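Local coordinates for protein tyrosinase (Aspergillus oryzae, PDB 6JU8) that probably oxidises L-tyrosine and L-dopa to L-dopaquinone with molecular oxygen at a dinuclear copper centre, a step of melanin biosynthesis, at residues N334-V339 / L374-I379; H268-N273 / N324-E329. The protein carries 1 engineered substitution. All coordinates share one frame; numbering follows the deposited sequence.

Interaction 1 of 2, residues N334-V339 / L374-I379; sequences NVHNWV and LHHCNI. With CU (copper (II) ion), chain D.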
ATOM      1  N   ASN A 334      16.575  12.952   8.265  1.00  8.52           N
ATOM      2  CA  ASN A 334      15.377  12.540   8.996  1.00  8.66           C
ATOM      3  C   ASN A 334      14.220  12.353   8.025  1.00  8.28           C
ATOM      4  O   ASN A 334      13.471  11.367   8.118  1.00  9.23           O
ATOM      5  CB  ASN A 334      15.056  13.579  10.069  1.00  9.94           C
ATOM      6  CG  ASN A 334      15.912  13.383  11.295  1.00  9.87           C
ATOM      7  OD1 ASN A 334      15.635  12.509  12.123  1.00 10.16           O
ATOM      8  ND2 ASN A 334      16.935  14.211  11.450  1.00 10.99           N
ATOM      9  N   VAL A 335      14.008  13.284   7.090  1.00  7.99           N
ATOM     10  CA  VAL A 335      12.881  13.127   6.164  1.00  8.48           C
ATOM     11  C   VAL A 335      13.053  11.867   5.338  1.00  8.43           C
ATOM     12  O   VAL A 335      12.083  11.122   5.132  1.00  8.75           O
ATOM     13  CB  VAL A 335      12.726  14.385   5.292  1.00  8.60           C
ATOM     14  CG1 VAL A 335      11.642  14.148   4.261  1.00  9.91           C
ATOM     15  CG2 VAL A 335      12.386  15.578   6.170  1.00 10.40           C
ATOM     16  N   HIS A 336      14.268  11.538   4.874  1.00  9.16           N
ATOM     17  CA  HIS A 336      14.494  10.251   4.206  1.00  8.91           C
ATOM     18  C   HIS A 336      14.005   9.087   5.072  1.00  8.58           C
ATOM     19  O   HIS A 336      13.309   8.181   4.605  1.00  9.00           O
ATOM     20  CB  HIS A 336      15.986  10.060   3.945  1.00  8.28           C
ATOM     21  CG  HIS A 336      16.501  10.532   2.624  1.00  8.43           C
ATOM     22  ND1 HIS A 336      16.269   9.830   1.457  1.00 10.48           N
ATOM     23  CD2 HIS A 336      17.264  11.592   2.268  1.00  9.37           C
ATOM     24  CE1 HIS A 336      16.869  10.426   0.447  1.00 10.18           C
ATOM     25  NE2 HIS A 336      17.453  11.525   0.895  1.00  9.36           N
ATOM     26  N   ASN A 337      14.383   9.102   6.360  1.00  8.58           N
ATOM     27  CA  ASN A 337      13.987   7.999   7.245  1.00  9.09           C
ATOM     28  C   ASN A 337      12.470   7.920   7.363  1.00  8.32           C
ATOM     29  O   ASN A 337      11.887   6.821   7.350  1.00  9.58           O
ATOM     30  CB  ASN A 337      14.593   8.200   8.634  1.00 10.60           C
ATOM     31  CG  ASN A 337      16.082   7.915   8.652  1.00 10.91           C
ATOM     32  OD1 ASN A 337      16.611   7.251   7.770  1.00 14.48           O
ATOM     33  ND2 ASN A 337      16.722   8.427   9.702  1.00 15.39           N
ATOM     34  N   TRP A 338      11.836   9.076   7.537  1.00  8.67           N
ATOM     35  CA  TRP A 338      10.393   9.094   7.822  1.00  8.85           C
ATOM     36  C   TRP A 338       9.583   8.712   6.598  1.00  8.24           C
ATOM     37  O   TRP A 338       8.503   8.153   6.736  1.00  9.95           O
ATOM     38  CB  TRP A 338       9.965  10.470   8.366  1.00  9.09           C
ATOM     39  CG  TRP A 338      10.706  10.832   9.620  1.00  8.52           C
ATOM     40  CD1 TRP A 338      11.330   9.993  10.494  1.00 10.45           C
ATOM     41  CD2 TRP A 338      10.877  12.166  10.109  1.00  8.22           C
ATOM     42  NE1 TRP A 338      11.897  10.741  11.504  1.00 10.81           N
ATOM     43  CE2 TRP A 338      11.631  12.066  11.297  1.00  9.78           C
ATOM     44  CE3 TRP A 338      10.481  13.444   9.678  1.00  9.66           C
ATOM     45  CZ2 TRP A 338      12.004  13.176  12.064  1.00  9.09           C
ATOM     46  CZ3 TRP A 338      10.853  14.528  10.438  1.00  9.58           C
ATOM     47  CH2 TRP A 338      11.600  14.406  11.626  1.00  9.33           C
ATOM     48  N   VAL A 339      10.086   9.003   5.393  1.00  9.41           N
ATOM     49  CA  VAL A 339       9.376   8.603   4.170  1.00  9.50           C
ATOM     50  C   VAL A 339       9.567   7.121   3.907  1.00  8.90           C
ATOM     51  O   VAL A 339       8.615   6.426   3.542  1.00  9.57           O
ATOM     52  CB  VAL A 339       9.888   9.407   2.964  1.00  9.56           C
ATOM     53  CG1 VAL A 339       9.327   8.876   1.649  1.00 10.71           C
ATOM     54  CG2 VAL A 339       9.513  10.882   3.118  1.00 10.72           C
ATOM     55  N   LEU A 374      11.755  14.515  -5.716  1.00  9.09           N
ATOM     56  CA  LEU A 374      10.859  15.582  -5.236  1.00  8.68           C
ATOM     57  C   LEU A 374      11.310  16.121  -3.894  1.00  7.95           C
ATOM     58  O   LEU A 374      11.286  17.336  -3.664  1.00  8.78           O
ATOM     59  CB  LEU A 374       9.438  15.023  -5.156  1.00 10.46           C
ATOM     60  CG  LEU A 374       8.882  14.363  -6.415  1.00  9.90           C
ATOM     61  CD1 LEU A 374       7.469  13.857  -6.148  1.00 11.94           C
ATOM     62  CD2 LEU A 374       8.911  15.282  -7.631  1.00 12.43           C
ATOM     63  N   HIS A 375      11.780  15.215  -3.044  1.00  7.91           N
ATOM     64  CA  HIS A 375      12.447  15.618  -1.798  1.00  8.41           C
ATOM     65  C   HIS A 375      13.664  16.477  -2.102  1.00  8.14           C
ATOM     66  O   HIS A 375      13.843  17.579  -1.550  1.00  8.46           O
ATOM     67  CB  HIS A 375      12.839  14.349  -1.032  1.00  8.45           C
ATOM     68  CG  HIS A 375      13.557  14.592   0.250  1.00  8.06           C
ATOM     69  ND1 HIS A 375      13.177  15.559   1.155  1.00  9.08           N
ATOM     70  CD2 HIS A 375      14.616  13.914   0.791  1.00  9.62           C
ATOM     71  CE1 HIS A 375      14.004  15.481   2.194  1.00  9.29           C
ATOM     72  NE2 HIS A 375      14.889  14.503   2.011  1.00  9.85           N
ATOM     73  N   HIS A 376      14.553  15.975  -2.988  1.00  8.69           N
ATOM     74  CA  HIS A 376      15.746  16.767  -3.269  1.00  8.06           C
ATOM     75  C   HIS A 376      15.430  18.051  -4.010  1.00  8.52           C
ATOM     76  O   HIS A 376      16.171  19.025  -3.865  1.00  8.92           O
ATOM     77  CB  HIS A 376      16.781  15.909  -4.026  1.00  9.48           C
ATOM     78  CG  HIS A 376      17.648  15.239  -2.980  1.00  8.95           C
ATOM     79  ND1 HIS A 376      18.618  15.956  -2.312  1.00  9.59           N
ATOM     80  CD2 HIS A 376      17.592  14.028  -2.387  1.00 10.31           C
ATOM     81  CE1 HIS A 376      19.167  15.181  -1.393  1.00  9.66           C
ATOM     82  NE2 HIS A 376      18.558  13.980  -1.410  1.00 10.27           N
ATOM     83  N   CYS A 377      14.332  18.120  -4.748  1.00  8.34           N
ATOM     84  CA  CYS A 377      13.933  19.388  -5.327  1.00  8.53           C
ATOM     85  C   CYS A 377      13.609  20.393  -4.226  1.00  7.94           C
ATOM     86  O   CYS A 377      14.055  21.565  -4.289  1.00  8.96           O
ATOM     87  CB  CYS A 377      12.797  19.141  -6.342  1.00  9.88           C
ATOM     88  SG  CYS A 377      12.531  20.668  -7.298  1.00 10.56           S
ATOM     89  N   ASN A 378      12.942  19.969  -3.148  1.00  7.82           N
ATOM     90  CA  ASN A 378      12.741  20.897  -2.035  1.00  8.06           C
ATOM     91  C   ASN A 378      14.026  21.183  -1.272  1.00  8.71           C
ATOM     92  O   ASN A 378      14.207  22.310  -0.795  1.00  8.88           O
ATOM     93  CB  ASN A 378      11.679  20.401  -1.034  1.00  8.90           C
ATOM     94  CG  ASN A 378      11.198  21.560  -0.175  1.00  8.54           C
ATOM     95  OD1 ASN A 378      10.907  22.647  -0.708  1.00 10.23           O
ATOM     96  ND2 ASN A 378      11.123  21.386   1.133  1.00  9.36           N
ATOM     97  N   ILE A 379      14.941  20.223  -1.140  1.00  8.35           N
ATOM     98  CA  ILE A 379      16.229  20.539  -0.496  1.00  8.29           C
ATOM     99  C   ILE A 379      16.959  21.600  -1.309  1.00  7.57           C
ATOM    100  O   ILE A 379      17.591  22.506  -0.735  1.00  8.95           O
ATOM    101  CB  ILE A 379      17.043  19.262  -0.291  1.00  8.52           C
ATOM    102  CG1 ILE A 379      16.308  18.297   0.655  1.00  9.61           C
ATOM    103  CG2 ILE A 379      18.469  19.553   0.164  1.00  9.31           C
ATOM    104  CD1 ILE A 379      16.021  18.885   2.031  1.00  9.52           C
TER
HETATM  105 CU    CU D 502      18.594  12.663  -0.100  0.53 10.87          CU
HETATM  106  O   HOH W   1      20.584  11.812  -0.791  1.00 22.12           O

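Interaction 2 of 2, residues H268-N273 / N324-E329; sequences HPWYQN and NWMNLE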
ATOM      1  N   HIS A 268       7.564  13.246  13.897  1.00 10.39           N
ATOM      2  CA  HIS A 268       8.927  13.737  13.789  1.00 10.40           C
ATOM      3  C   HIS A 268       9.916  13.094  14.744  1.00 10.62           C
ATOM      4  O   HIS A 268      10.560  13.807  15.522  1.00 12.45           O
ATOM      5  CB  HIS A 268       8.929  15.268  13.922  1.00 12.82           C
ATOM      6  CG  HIS A 268       8.280  15.816  15.149  1.00 11.98           C
ATOM      7  ND1 HIS A 268       8.880  15.862  16.383  1.00 15.58           N
ATOM      8  CD2 HIS A 268       7.049  16.364  15.308  1.00 11.75           C
ATOM      9  CE1 HIS A 268       8.055  16.393  17.278  1.00 15.94           C
ATOM     10  NE2 HIS A 268       6.952  16.726  16.642  1.00 14.60           N
ATOM     11  N   PRO A 269      10.109  11.778  14.685  1.00 11.08           N
ATOM     12  CA  PRO A 269      11.089  11.139  15.578  1.00 11.78           C
ATOM     13  C   PRO A 269      12.510  11.374  15.111  1.00 11.08           C
ATOM     14  O   PRO A 269      13.092  10.570  14.379  1.00 12.72           O
ATOM     15  CB  PRO A 269      10.670   9.669  15.491  1.00 13.93           C
ATOM     16  CG  PRO A 269      10.068   9.511  14.133  1.00 12.85           C
ATOM     17  CD  PRO A 269       9.399  10.819  13.823  1.00 12.14           C
ATOM     18  N   TRP A 270      13.057  12.524  15.547  1.00 11.92           N
ATOM     19  CA  TRP A 270      14.413  12.897  15.158  1.00 12.16           C
ATOM     20  C   TRP A 270      15.408  11.844  15.632  1.00 12.02           C
ATOM     21  O   TRP A 270      15.286  11.399  16.789  1.00 15.29           O
ATOM     22  CB  TRP A 270      14.826  14.234  15.803  1.00 11.75           C
ATOM     23  CG  TRP A 270      13.831  15.322  15.483  1.00 10.93           C
ATOM     24  CD1 TRP A 270      12.847  15.832  16.285  1.00 11.01           C
ATOM     25  CD2 TRP A 270      13.734  16.052  14.256  1.00 10.18           C
ATOM     26  NE1 TRP A 270      12.145  16.819  15.630  1.00 11.00           N
ATOM     27  CE2 TRP A 270      12.674  16.970  14.380  1.00 10.22           C
ATOM     28  CE3 TRP A 270      14.471  15.994  13.068  1.00 10.45           C
ATOM     29  CZ2 TRP A 270      12.322  17.834  13.341  1.00 11.05           C
ATOM     30  CZ3 TRP A 270      14.099  16.861  12.047  1.00 10.20           C
ATOM     31  CH2 TRP A 270      13.046  17.763  12.173  1.00 10.68           C
ATOM     32  N   TYR A 271      16.392  11.465  14.827  1.00 11.31           N
ATOM     33  CA  TYR A 271      17.354  10.458  15.301  1.00 13.53           C
ATOM     34  C   TYR A 271      18.444  11.082  16.177  1.00 15.41           C
ATOM     35  O   TYR A 271      19.079  10.394  16.994  1.00 18.22           O
ATOM     36  CB  TYR A 271      17.961   9.648  14.154  1.00 16.06           C
ATOM     37  CG  TYR A 271      18.894  10.380  13.211  1.00 15.25           C
ATOM     38  CD1 TYR A 271      20.227  10.617  13.523  1.00 16.18           C
ATOM     39  CD2 TYR A 271      18.416  10.846  11.987  1.00 14.19           C
ATOM     40  CE1 TYR A 271      21.093  11.294  12.668  1.00 18.20           C
ATOM     41  CE2 TYR A 271      19.262  11.518  11.132  1.00 15.64           C
ATOM     42  CZ  TYR A 271      20.587  11.739  11.461  1.00 19.11           C
ATOM     43  OH  TYR A 271      21.402  12.417  10.570  1.00 19.66           O
ATOM     44  N   GLN A 272      18.680  12.378  16.027  1.00 14.76           N
ATOM     45  CA  GLN A 272      19.722  13.037  16.816  1.00 16.19           C
ATOM     46  C   GLN A 272      19.320  13.162  18.287  1.00 20.26           C
ATOM     47  O   GLN A 272      18.135  13.189  18.615  1.00 19.47           O
ATOM     48  CB  GLN A 272      19.987  14.426  16.239  1.00 17.67           C
ATOM     49  CG  GLN A 272      20.687  14.459  14.893  1.00 16.54           C
ATOM     50  CD  GLN A 272      19.681  14.396  13.756  1.00 15.26           C
ATOM     51  OE1 GLN A 272      18.488  14.131  13.929  1.00 15.16           O
ATOM     52  NE2 GLN A 272      20.181  14.598  12.552  1.00 19.85           N
ATOM     53  N   ASN A 273      20.340  13.222  19.142  1.00 20.22           N
ATOM     54  CA  ASN A 273      20.174  13.496  20.568  1.00 22.26           C
ATOM     55  C   ASN A 273      19.793  14.960  20.772  1.00 21.78           C
ATOM     56  O   ASN A 273      20.635  15.827  20.510  1.00 24.13           O
ATOM     57  CB  ASN A 273      21.483  13.167  21.273  1.00 29.46           C
ATOM     58  CG  ASN A 273      21.569  13.593  22.719  1.00 35.59           C
ATOM     59  OD1 ASN A 273      20.552  13.888  23.347  1.00 40.03           O
ATOM     60  ND2 ASN A 273      22.790  13.616  23.254  1.00 45.23           N
ATOM     61  N   ASN A 324      19.622  24.492  19.216  1.00 32.55           N
ATOM     62  CA  ASN A 324      18.220  24.775  18.970  1.00 26.25           C
ATOM     63  C   ASN A 324      17.945  25.007  17.487  1.00 18.74           C
ATOM     64  O   ASN A 324      16.907  25.540  17.096  1.00 19.61           O
ATOM     65  CB  ASN A 324      17.759  25.948  19.825  1.00 25.95           C
ATOM     66  CG  ASN A 324      17.719  25.538  21.293  1.00 33.03           C
ATOM     67  OD1 ASN A 324      17.502  24.378  21.643  1.00 48.49           O
ATOM     68  ND2 ASN A 324      17.939  26.509  22.170  1.00 43.83           N
ATOM     69  N   TRP A 325      18.838  24.548  16.622  1.00 16.17           N
ATOM     70  CA  TRP A 325      18.532  24.459  15.190  1.00 13.93           C
ATOM     71  C   TRP A 325      19.308  23.267  14.632  1.00 12.31           C
ATOM     72  O   TRP A 325      20.297  22.831  15.222  1.00 14.81           O
ATOM     73  CB  TRP A 325      18.859  25.746  14.424  1.00 15.46           C
ATOM     74  CG  TRP A 325      20.314  26.115  14.465  1.00 16.24           C
ATOM     75  CD1 TRP A 325      20.931  26.882  15.416  1.00 17.77           C
ATOM     76  CD2 TRP A 325      21.328  25.729  13.533  1.00 16.64           C
ATOM     77  NE1 TRP A 325      22.268  27.000  15.132  1.00 18.84           N
ATOM     78  CE2 TRP A 325      22.540  26.302  13.988  1.00 18.91           C
ATOM     79  CE3 TRP A 325      21.365  24.959  12.369  1.00 18.64           C
ATOM     80  CZ2 TRP A 325      23.762  26.136  13.323  1.00 23.00           C
ATOM     81  CZ3 TRP A 325      22.574  24.797  11.708  1.00 21.84           C
ATOM     82  CH2 TRP A 325      23.756  25.384  12.187  1.00 22.16           C
ATOM     83  N   MET A 326      18.865  22.798  13.477  1.00 11.86           N
ATOM     84  CA  MET A 326      19.448  21.631  12.824  1.00 11.83           C
ATOM     85  C   MET A 326      19.812  21.975  11.383  1.00 10.96           C
ATOM     86  O   MET A 326      19.029  22.643  10.705  1.00 11.64           O
ATOM     87  CB  MET A 326      18.432  20.485  12.861  1.00 13.50           C
ATOM     88  CG  MET A 326      18.895  19.204  12.195  1.00 13.31           C
ATOM     89  SD  MET A 326      17.699  17.884  12.433  1.00 13.50           S
ATOM     90  CE  MET A 326      17.851  17.549  14.179  1.00 15.36           C
ATOM     91  N   ASN A 327      20.978  21.544  10.902  1.00 10.95           N
ATOM     92  CA  ASN A 327      21.417  21.881   9.549  1.00 10.34           C
ATOM     93  C   ASN A 327      20.567  21.204   8.465  1.00  9.13           C
ATOM     94  O   ASN A 327      19.807  20.263   8.703  1.00 10.32           O
ATOM     95  CB  ASN A 327      22.901  21.537   9.405  1.00 12.16           C
ATOM     96  CG  ASN A 327      23.173  20.058   9.432  1.00 10.62           C
ATOM     97  OD1 ASN A 327      22.906  19.359   8.464  1.00 10.97           O
ATOM     98  ND2 ASN A 327      23.719  19.554  10.542  1.00 15.02           N
ATOM     99  N   LEU A 328      20.716  21.692   7.230  1.00  9.07           N
ATOM    100  CA  LEU A 328      19.943  21.212   6.097  1.00  7.93           C
ATOM    101  C   LEU A 328      20.077  19.708   5.867  1.00  9.04           C
ATOM    102  O   LEU A 328      19.102  18.976   5.636  1.00  9.24           O
ATOM    103  CB  LEU A 328      20.445  21.916   4.824  1.00  8.76           C
ATOM    104  CG  LEU A 328      19.796  21.463   3.512  1.00  8.05           C
ATOM    105  CD1 LEU A 328      18.402  22.074   3.395  1.00 10.74           C
ATOM    106  CD2 LEU A 328      20.673  21.863   2.333  1.00 10.53           C
ATOM    107  N   GLU A 329      21.317  19.203   5.934  1.00  8.44           N
ATOM    108  CA  GLU A 329      21.540  17.793   5.624  1.00  8.61           C
ATOM    109  C   GLU A 329      20.905  16.909   6.699  1.00  9.07           C
ATOM    110  O   GLU A 329      20.297  15.888   6.360  1.00  9.10           O
ATOM    111  CB  GLU A 329      23.036  17.506   5.525  1.00 10.30           C
ATOM    112  CG  GLU A 329      23.339  16.097   5.044  1.00 10.53           C
ATOM    113  CD  GLU A 329      24.808  15.843   4.780  1.00 10.09           C
ATOM    114  OE1 GLU A 329      25.694  16.646   5.148  1.00 10.82           O
ATOM    115  OE2 GLU A 329      25.077  14.765   4.213  1.00 11.54           O
TER

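Interaction 1 of 2, residues N334-V339 / L374-I379
Half of the type 3 dicopper centre of tyrosinase is built here, where H336 and H376 reach from two nearly antiparallel helices (157° between the short axes) to one copper ion. H336 NE2 sits 1.9 Å from the copper, and H376 NE2 is equally close. The two nitrogens, both ligands of the same copper, are 3.5 Å apart, and the rings meet rim to rim, tilted against each other. H332, one turn earlier on helix 328-340, supplies the third imidazole, and water 1 adds an oxygen 2.3 Å from the copper.

These helices belong to the four-helix bundle that holds the copper pair in this family. Helix 103-129 of the same bundle packs on H376 through F103 and V111.

Behind the ligands, H375 makes an edge-to-face (T-shaped) stack with H336: its edge points at the H336 face, planes at 84°, with H375 CD2 3.7 Å from H336 NE2. The H375 ring gets there because its CG stands anti to the backbone N (chi1 179°), carrying the imidazole toward helix 328-340. Next to it, the CG1 methyl of V335 comes obliquely against the same ring, 3.4 Å from H375 CE1. H375 itself binds no metal; its NE2 is hydrogen-bonded to the carbonyl oxygen of H332, so it ties helix 371-389 to the backbone of a ligand. On the far side of the H336 ring from its metal-bound nitrogen, ND1 is hydrogen-bonded to the carbonyl oxygen of M360, which fixes the rotation of the imidazole and would probably make it a stronger donor to copper.

Interaction 2 of 2, residues H268-N273 / N324-E329
M326 meets W270 and Q272 in the common central domain, the end of its thioether lying against an indole and a primary amide. The sulfur-aromatic part comes first. M326 SD lies 3.8 Å from CZ3 of W270 and as close to its CE3, so it is nearest the CE3-CZ3 bond of the six-membered ring and comes at it obliquely. Measured to the centre of that ring the sulfur is 4.5 Å away and 46° off the normal, a Met-aromatic contact. The side chain runs out fully extended as far as its sulfur (chi1 179°, chi2 175°) and then turns at the last bond, bringing the methyl round beside the indole, with M326 CE 3.9 Å from W270 CE3.

That same methyl makes the second kind of contact, carbon against an amide. M326 CE is 3.5 Å from OE1 of Q272 and 3.7 Å from its CD, a van der Waals approach. A bend at chi2 folds the Q272 chain so that its amide turns back over Y271, where CD lies above the middle of the phenol ring at a height of 3.5 Å.

The hydrogen bonds of these groups lead elsewhere: Q272 OE1 accepts from N334 ND2 on helix 328-340, and W270 NE1 donates to the carbonyl oxygen of P281. M286 of helix 283-292 packs against both W270 and M326. Just beyond the methionine, N327 is the N-cap of helix 328-340, its OD1 taking the backbone N of A330.

With no hydrogen bond or salt bridge between the two segments, the join depends on dispersion and the polarisable sulfur, while outside partners hold the indole and the amide in the positions against which the thioether lies.

How the interactions relate
Following the chain from the N terminus, 268-273 comes first, in the loop after helix 258-267. Interaction 2 closes when the chain, having passed through helices 283-292 and 298-302, returns at 324-329, which leads from a loop into the first turn of helix 328-340. Interaction 1 opens farther along that helix and closes at 374-379 on helix 371-389, so the two loops follow in series, neither nested nor crossed. Helix 328-340 is their shared element, and they lie about 13 Å apart, centre to centre. N334 joins them directly: its OD1 probably accepts a hydrogen bond from Y271 N. The 268-273 loop thus borders the helix whose other side faces the copper.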